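Local coordinates for putative nisin-resistance protein (PDB 4Y68), which probably confers resistance to the lantibiotic nisin by recognising it and cleaving it as a serine peptidase of family S41, at residues 44-49 and 270-275; 88-93 and 251-256. One frame throughout, in Å; residues are numbered along the deposited sequence.

Interaction 1: residues 44-49 and 270-275; sequences EQRGLY and LTTGIV
Backbone polar contacts between L48 and T271 and between R46 and T272 bring the C-terminal part of helix 32-46 and the loop that follows against strand 267-276. L48 N donates to T271 O, but the bond is weak, 3.3 Å long and bent to 130° at the hydrogen. The same carbonyl receives the CA-H of G47, with CA 3.4 Å from T271 O and a straighter 158° at the hydrogen. A second CA-H contact runs the opposite way, from T272 CA to R46 O at 3.5 Å. One water joins the segments as well, donating to R46 O at 2.7 Å and to T272 O at 2.9 Å. The strand is irregular here: T272 and G273 both face V256 of strand 256-261, a classic beta bulge. Van der Waals packing flanks this backbone seam. R46 CB lies 3.6 Å from T272 CG2, and L270 CD2 fits against both that CB and G47 N. L48 sends CD1 to T271 CG2, 3.6 Å away, while its CD2 packs near T272 O. Charge enters through R46, whose chain folds back at chi2 (-69°) and chi3, bringing NH2 within 3.9 Å of T272 CB. Salt bridges from that guanidinium to E258 and D186 extend the join to the neighbouring strand 256-261 and to the loop after strand 180-185.

Interaction 2: residues 88-93 and 251-256; sequences GKHSQI and AGYTTV
H90 packs closely against Y253 and T255, whereas the K89 side of the same contact is looser and takes in a bridging water. At the tight end, Y253 CB sits over one face of the imidazole, 3.9 Å from the ring centroid and 11° off its normal. The Y253 ring then presents its edge to that face in an offset edge-to-face pair, the planes at 66° and CD1 only 3.5 Å from H90 CD2. T255 OG1 approaches the imidazole at its edge, near the ring plane, and accepts the N-H of ND1 at 2.9 Å, which would limit rotation of the ring. N285 in turn bonds T255 OG1, a second-shell link. The other ring nitrogen, NE2, is hydrogen-bonded to S228 OG, an arrangement consistent with the Ser-His pair of an S41 peptidase. A type I turn from G88 to S91 carries both K89 and H90 to the 251-256 loop. On the looser side, K89 CE makes a CH-pi contact over the phenol face, 3.8 Å from the centroid of Y253, and NZ makes a cation-pi contact, 4.8 Å from the same Y253 ring centroid. The chain bends at chi3 and chi4, placing NZ 3.0 Å from G252 O, where it donates from 28° out of the carbonyl plane. Water bridges K89 O, at 2.9 Å, to the phenolic OH of Y253.

The centres of interactions 1 and 2 are 10 Å apart, and strand 267-276 connects them: 270-275 belongs to it, strand 92-94 pairs with it antiparallel, and 251-256 leads into another of its antiparallel partners, strand 256-261. Direct contacts join the two sites, with T271 OG1 and S91 OG 2.9 Å apart in a probable hydrogen bond and T272 N at 2.9 Å from V256 O. Along the chain the order is 44-49, 88-93, 251-256, 270-275, so interaction 2 falls within the span of interaction 1. The segment after helix 32-46 packs on strand 267-276, whose T271 also touches H90; paired with S228, H90 probably belongs to the active site.

Interaction 1: residues 44-49 and 270-275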
loop_
_atom_site.group_PDB
_atom_site.type_symbol
_atom_site.label_atom_id
_atom_site.label_comp_id
_atom_site.label_asym_id
_atom_site.label_seq_id
_atom_site.Cartn_x
_atom_site.Cartn_y
_atom_site.Cartn_z
ATOM N N GLU A 44 -2.974 -13.807 16.040
ATOM C CA GLU A 44 -4.136 -14.674 16.142
ATOM C C GLU A 44 -5.448 -13.875 15.975
ATOM O O GLU A 44 -6.406 -14.341 15.337
ATOM C CB GLU A 44 -4.138 -15.452 17.474
ATOM C CG GLU A 44 -5.385 -16.303 17.644
ATOM C CD GLU A 44 -5.187 -17.614 18.429
ATOM O OE1 GLU A 44 -4.042 -18.122 18.608
ATOM O OE2 GLU A 44 -6.223 -18.163 18.862
ATOM N N GLN A 45 -5.490 -12.665 16.514
ATOM C CA GLN A 45 -6.739 -11.896 16.512
ATOM C C GLN A 45 -7.150 -11.415 15.104
ATOM O O GLN A 45 -8.346 -11.327 14.803
ATOM C CB GLN A 45 -6.629 -10.691 17.478
ATOM C CG GLN A 45 -7.837 -9.708 17.443
ATOM C CD GLN A 45 -7.641 -8.411 18.280
ATOM O OE1 GLN A 45 -6.737 -7.609 18.023
ATOM N NE2 GLN A 45 -8.502 -8.216 19.280
ATOM N N ARG A 46 -6.184 -11.111 14.236
ATOM C CA ARG A 46 -6.524 -10.431 12.976
ATOM C C ARG A 46 -5.903 -11.041 11.714
ATOM O O ARG A 46 -6.375 -10.773 10.602
ATOM C CB ARG A 46 -6.128 -8.950 13.055
ATOM C CG ARG A 46 -6.859 -8.109 14.112
ATOM C CD ARG A 46 -8.348 -7.902 13.757
ATOM N NE ARG A 46 -8.541 -7.266 12.444
ATOM C CZ ARG A 46 -9.637 -7.397 11.693
ATOM N NH1 ARG A 46 -10.645 -8.160 12.115
ATOM N NH2 ARG A 46 -9.720 -6.782 10.509
ATOM N N GLY A 47 -4.851 -11.838 11.877
ATOM C CA GLY A 47 -4.159 -12.432 10.738
ATOM C C GLY A 47 -5.082 -13.343 9.952
ATOM O O GLY A 47 -5.914 -14.031 10.539
ATOM N N LEU A 48 -4.946 -13.362 8.629
ATOM C CA LEU A 48 -5.861 -14.144 7.790
ATOM C C LEU A 48 -5.810 -15.651 8.026
ATOM O O LEU A 48 -6.829 -16.321 7.883
ATOM C CB LEU A 48 -5.590 -13.879 6.310
ATOM C CG LEU A 48 -6.042 -12.513 5.798
ATOM C CD1 LEU A 48 -5.519 -12.332 4.404
ATOM C CD2 LEU A 48 -7.570 -12.435 5.803
ATOM N N TYR A 49 -4.626 -16.153 8.392
ATOM C CA TYR A 49 -4.302 -17.575 8.375
ATOM C C TYR A 49 -4.030 -18.158 9.764
ATOM O O TYR A 49 -3.637 -19.313 9.890
ATOM C CB TYR A 49 -3.075 -17.810 7.486
ATOM C CG TYR A 49 -3.222 -17.142 6.155
ATOM C CD1 TYR A 49 -2.426 -16.065 5.805
ATOM C CD2 TYR A 49 -4.197 -17.575 5.246
ATOM C CE1 TYR A 49 -2.577 -15.438 4.563
ATOM C CE2 TYR A 49 -4.360 -16.957 4.016
ATOM C CZ TYR A 49 -3.544 -15.892 3.683
ATOM O OH TYR A 49 -3.709 -15.285 2.477
ATOM N N LEU A 270 0.536 -6.443 9.890
ATOM C CA LEU A 270 -0.244 -7.690 9.893
ATOM C C LEU A 270 -1.313 -7.732 8.796
ATOM O O LEU A 270 -2.117 -6.806 8.674
ATOM C CB LEU A 270 -0.907 -7.878 11.267
ATOM C CG LEU A 270 -1.710 -9.155 11.507
ATOM C CD1 LEU A 270 -0.837 -10.378 11.222
ATOM C CD2 LEU A 270 -2.212 -9.201 12.946
ATOM N N THR A 271 -1.346 -8.811 8.015
ATOM C CA THR A 271 -2.305 -8.905 6.922
ATOM C C THR A 271 -3.670 -9.298 7.454
ATOM O O THR A 271 -3.797 -10.283 8.185
ATOM C CB THR A 271 -1.837 -9.911 5.869
ATOM O OG1 THR A 271 -0.545 -9.513 5.392
ATOM C CG2 THR A 271 -2.812 -9.972 4.715
ATOM N N THR A 272 -4.695 -8.531 7.113
ATOM C CA THR A 272 -6.001 -8.733 7.734
ATOM C C THR A 272 -7.134 -8.788 6.721
ATOM O O THR A 272 -8.253 -9.118 7.062
ATOM C CB THR A 272 -6.297 -7.617 8.738
ATOM O OG1 THR A 272 -6.291 -6.363 8.045
ATOM C CG2 THR A 272 -5.223 -7.587 9.812
ATOM N N GLY A 273 -6.830 -8.473 5.471
ATOM C CA GLY A 273 -7.862 -8.358 4.460
ATOM C C GLY A 273 -7.486 -8.885 3.080
ATOM O O GLY A 273 -6.414 -8.590 2.542
ATOM N N ILE A 274 -8.370 -9.711 2.542
ATOM C CA ILE A 274 -8.346 -10.109 1.145
ATOM C C ILE A 274 -8.995 -8.990 0.377
ATOM O O ILE A 274 -9.783 -8.240 0.955
ATOM C CB ILE A 274 -9.097 -11.439 0.922
ATOM C CG1 ILE A 274 -8.148 -12.595 1.172
ATOM C CG2 ILE A 274 -9.621 -11.550 -0.494
ATOM C CD1 ILE A 274 -7.770 -12.704 2.563
ATOM N N VAL A 275 -8.689 -8.871 -0.909
ATOM C CA VAL A 275 -9.045 -7.677 -1.670
ATOM C C VAL A 275 -9.859 -7.997 -2.937
ATOM O O VAL A 275 -9.648 -9.023 -3.592
ATOM C CB VAL A 275 -7.758 -6.896 -2.047
ATOM C CG1 VAL A 275 -7.996 -5.965 -3.206
ATOM C CG2 VAL A 275 -7.229 -6.102 -0.837
HETATM O O HOH W 1 -8.875 -10.454 9.513
#

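Interaction 2: residues 88-93 and 251-256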
loop_
_atom_site.group_PDB
_atom_site.type_symbol
_atom_site.label_atom_id
_atom_site.label_comp_id
_atom_site.label_asym_id
_atom_site.label_seq_id
_atom_site.Cartn_x
_atom_site.Cartn_y
_atom_site.Cartn_z
ATOM N N GLY A 88 1.025 -14.341 6.473
ATOM C CA GLY A 88 1.410 -14.548 5.083
ATOM C C GLY A 88 2.556 -13.649 4.681
ATOM O O GLY A 88 3.103 -12.904 5.516
ATOM N N LYS A 89 2.926 -13.707 3.403
ATOM C CA LYS A 89 4.151 -13.060 2.929
ATOM C C LYS A 89 4.112 -11.524 2.942
ATOM O O LYS A 89 5.127 -10.885 2.722
ATOM C CB LYS A 89 4.480 -13.535 1.514
ATOM C CG LYS A 89 3.616 -12.951 0.433
ATOM C CD LYS A 89 3.967 -13.560 -0.926
ATOM C CE LYS A 89 3.889 -12.524 -2.046
ATOM N NZ LYS A 89 3.180 -12.995 -3.312
ATOM N N HIS A 90 2.945 -10.935 3.175
ATOM C CA HIS A 90 2.833 -9.485 3.214
ATOM C C HIS A 90 2.977 -9.007 4.666
ATOM O O HIS A 90 3.022 -7.807 4.940
ATOM C CB HIS A 90 1.499 -9.043 2.598
ATOM C CG HIS A 90 1.441 -7.595 2.209
ATOM N ND1 HIS A 90 0.253 -6.952 1.919
ATOM C CD2 HIS A 90 2.419 -6.671 2.035
ATOM C CE1 HIS A 90 0.502 -5.695 1.604
ATOM N NE2 HIS A 90 1.809 -5.496 1.669
ATOM N N SER A 91 3.066 -9.955 5.595
ATOM C CA SER A 91 3.191 -9.602 7.003
ATOM C C SER A 91 4.645 -9.587 7.453
ATOM O O SER A 91 5.460 -10.328 6.918
ATOM C CB SER A 91 2.389 -10.567 7.869
ATOM O OG SER A 91 0.991 -10.453 7.637
ATOM N N GLN A 92 4.967 -8.755 8.447
ATOM C CA GLN A 92 6.304 -8.775 9.057
ATOM C C GLN A 92 6.393 -7.901 10.298
ATOM O O GLN A 92 5.486 -7.120 10.590
ATOM C CB GLN A 92 7.369 -8.323 8.050
ATOM C CG GLN A 92 7.119 -6.954 7.455
ATOM C CD GLN A 92 8.084 -6.626 6.328
ATOM O OE1 GLN A 92 9.201 -7.124 6.308
ATOM N NE2 GLN A 92 7.649 -5.793 5.379
ATOM N N ILE A 93 7.492 -8.056 11.027
ATOM C CA ILE A 93 7.824 -7.219 12.166
ATOM C C ILE A 93 9.018 -6.342 11.781
ATOM O O ILE A 93 10.086 -6.838 11.431
ATOM C CB ILE A 93 8.167 -8.046 13.443
ATOM C CG1 ILE A 93 9.196 -9.143 13.131
ATOM C CG2 ILE A 93 6.941 -8.699 14.023
ATOM C CD1 ILE A 93 8.606 -10.576 12.951
ATOM N N ALA A 251 3.914 -7.188 -8.102
ATOM C CA ALA A 251 4.671 -8.066 -7.206
ATOM C C ALA A 251 3.788 -9.088 -6.517
ATOM O O ALA A 251 4.270 -10.130 -6.095
ATOM C CB ALA A 251 5.430 -7.244 -6.163
ATOM N N GLY A 252 2.502 -8.795 -6.392
ATOM C CA GLY A 252 1.582 -9.734 -5.768
ATOM C C GLY A 252 1.476 -9.569 -4.265
ATOM O O GLY A 252 1.534 -10.553 -3.527
ATOM N N TYR A 253 1.315 -8.326 -3.801
ATOM C CA TYR A 253 1.123 -8.067 -2.367
ATOM C C TYR A 253 -0.230 -7.396 -2.202
ATOM O O TYR A 253 -0.398 -6.420 -1.449
ATOM C CB TYR A 253 2.280 -7.232 -1.790
ATOM C CG TYR A 253 3.566 -8.046 -1.681
ATOM C CD1 TYR A 253 3.936 -8.643 -0.488
ATOM C CD2 TYR A 253 4.379 -8.243 -2.783
ATOM C CE1 TYR A 253 5.082 -9.404 -0.388
ATOM C CE2 TYR A 253 5.528 -9.017 -2.706
ATOM C CZ TYR A 253 5.876 -9.590 -1.501
ATOM O OH TYR A 253 7.024 -10.343 -1.410
ATOM N N THR A 254 -1.197 -7.939 -2.936
ATOM C CA THR A 254 -2.543 -7.421 -2.921
ATOM C C THR A 254 -3.264 -8.003 -1.707
ATOM O O THR A 254 -4.096 -8.897 -1.823
ATOM C CB THR A 254 -3.299 -7.740 -4.240
ATOM O OG1 THR A 254 -2.987 -9.076 -4.671
ATOM C CG2 THR A 254 -2.864 -6.765 -5.348
ATOM N N THR A 255 -2.900 -7.499 -0.530
ATOM C CA THR A 255 -3.704 -7.695 0.664
ATOM C C THR A 255 -3.629 -6.440 1.508
ATOM O O THR A 255 -2.628 -5.711 1.480
ATOM C CB THR A 255 -3.260 -8.917 1.500
ATOM O OG1 THR A 255 -1.828 -8.928 1.636
ATOM C CG2 THR A 255 -3.720 -10.206 0.831
ATOM N N VAL A 256 -4.693 -6.180 2.257
ATOM C CA VAL A 256 -4.678 -5.076 3.206
ATOM C C VAL A 256 -3.942 -5.465 4.502
ATOM O O VAL A 256 -4.162 -6.546 5.067
ATOM C CB VAL A 256 -6.117 -4.617 3.502
ATOM C CG1 VAL A 256 -6.168 -3.761 4.773
ATOM C CG2 VAL A 256 -6.684 -3.862 2.292
HETATM O O HOH W 2 7.461 -11.883 1.317
#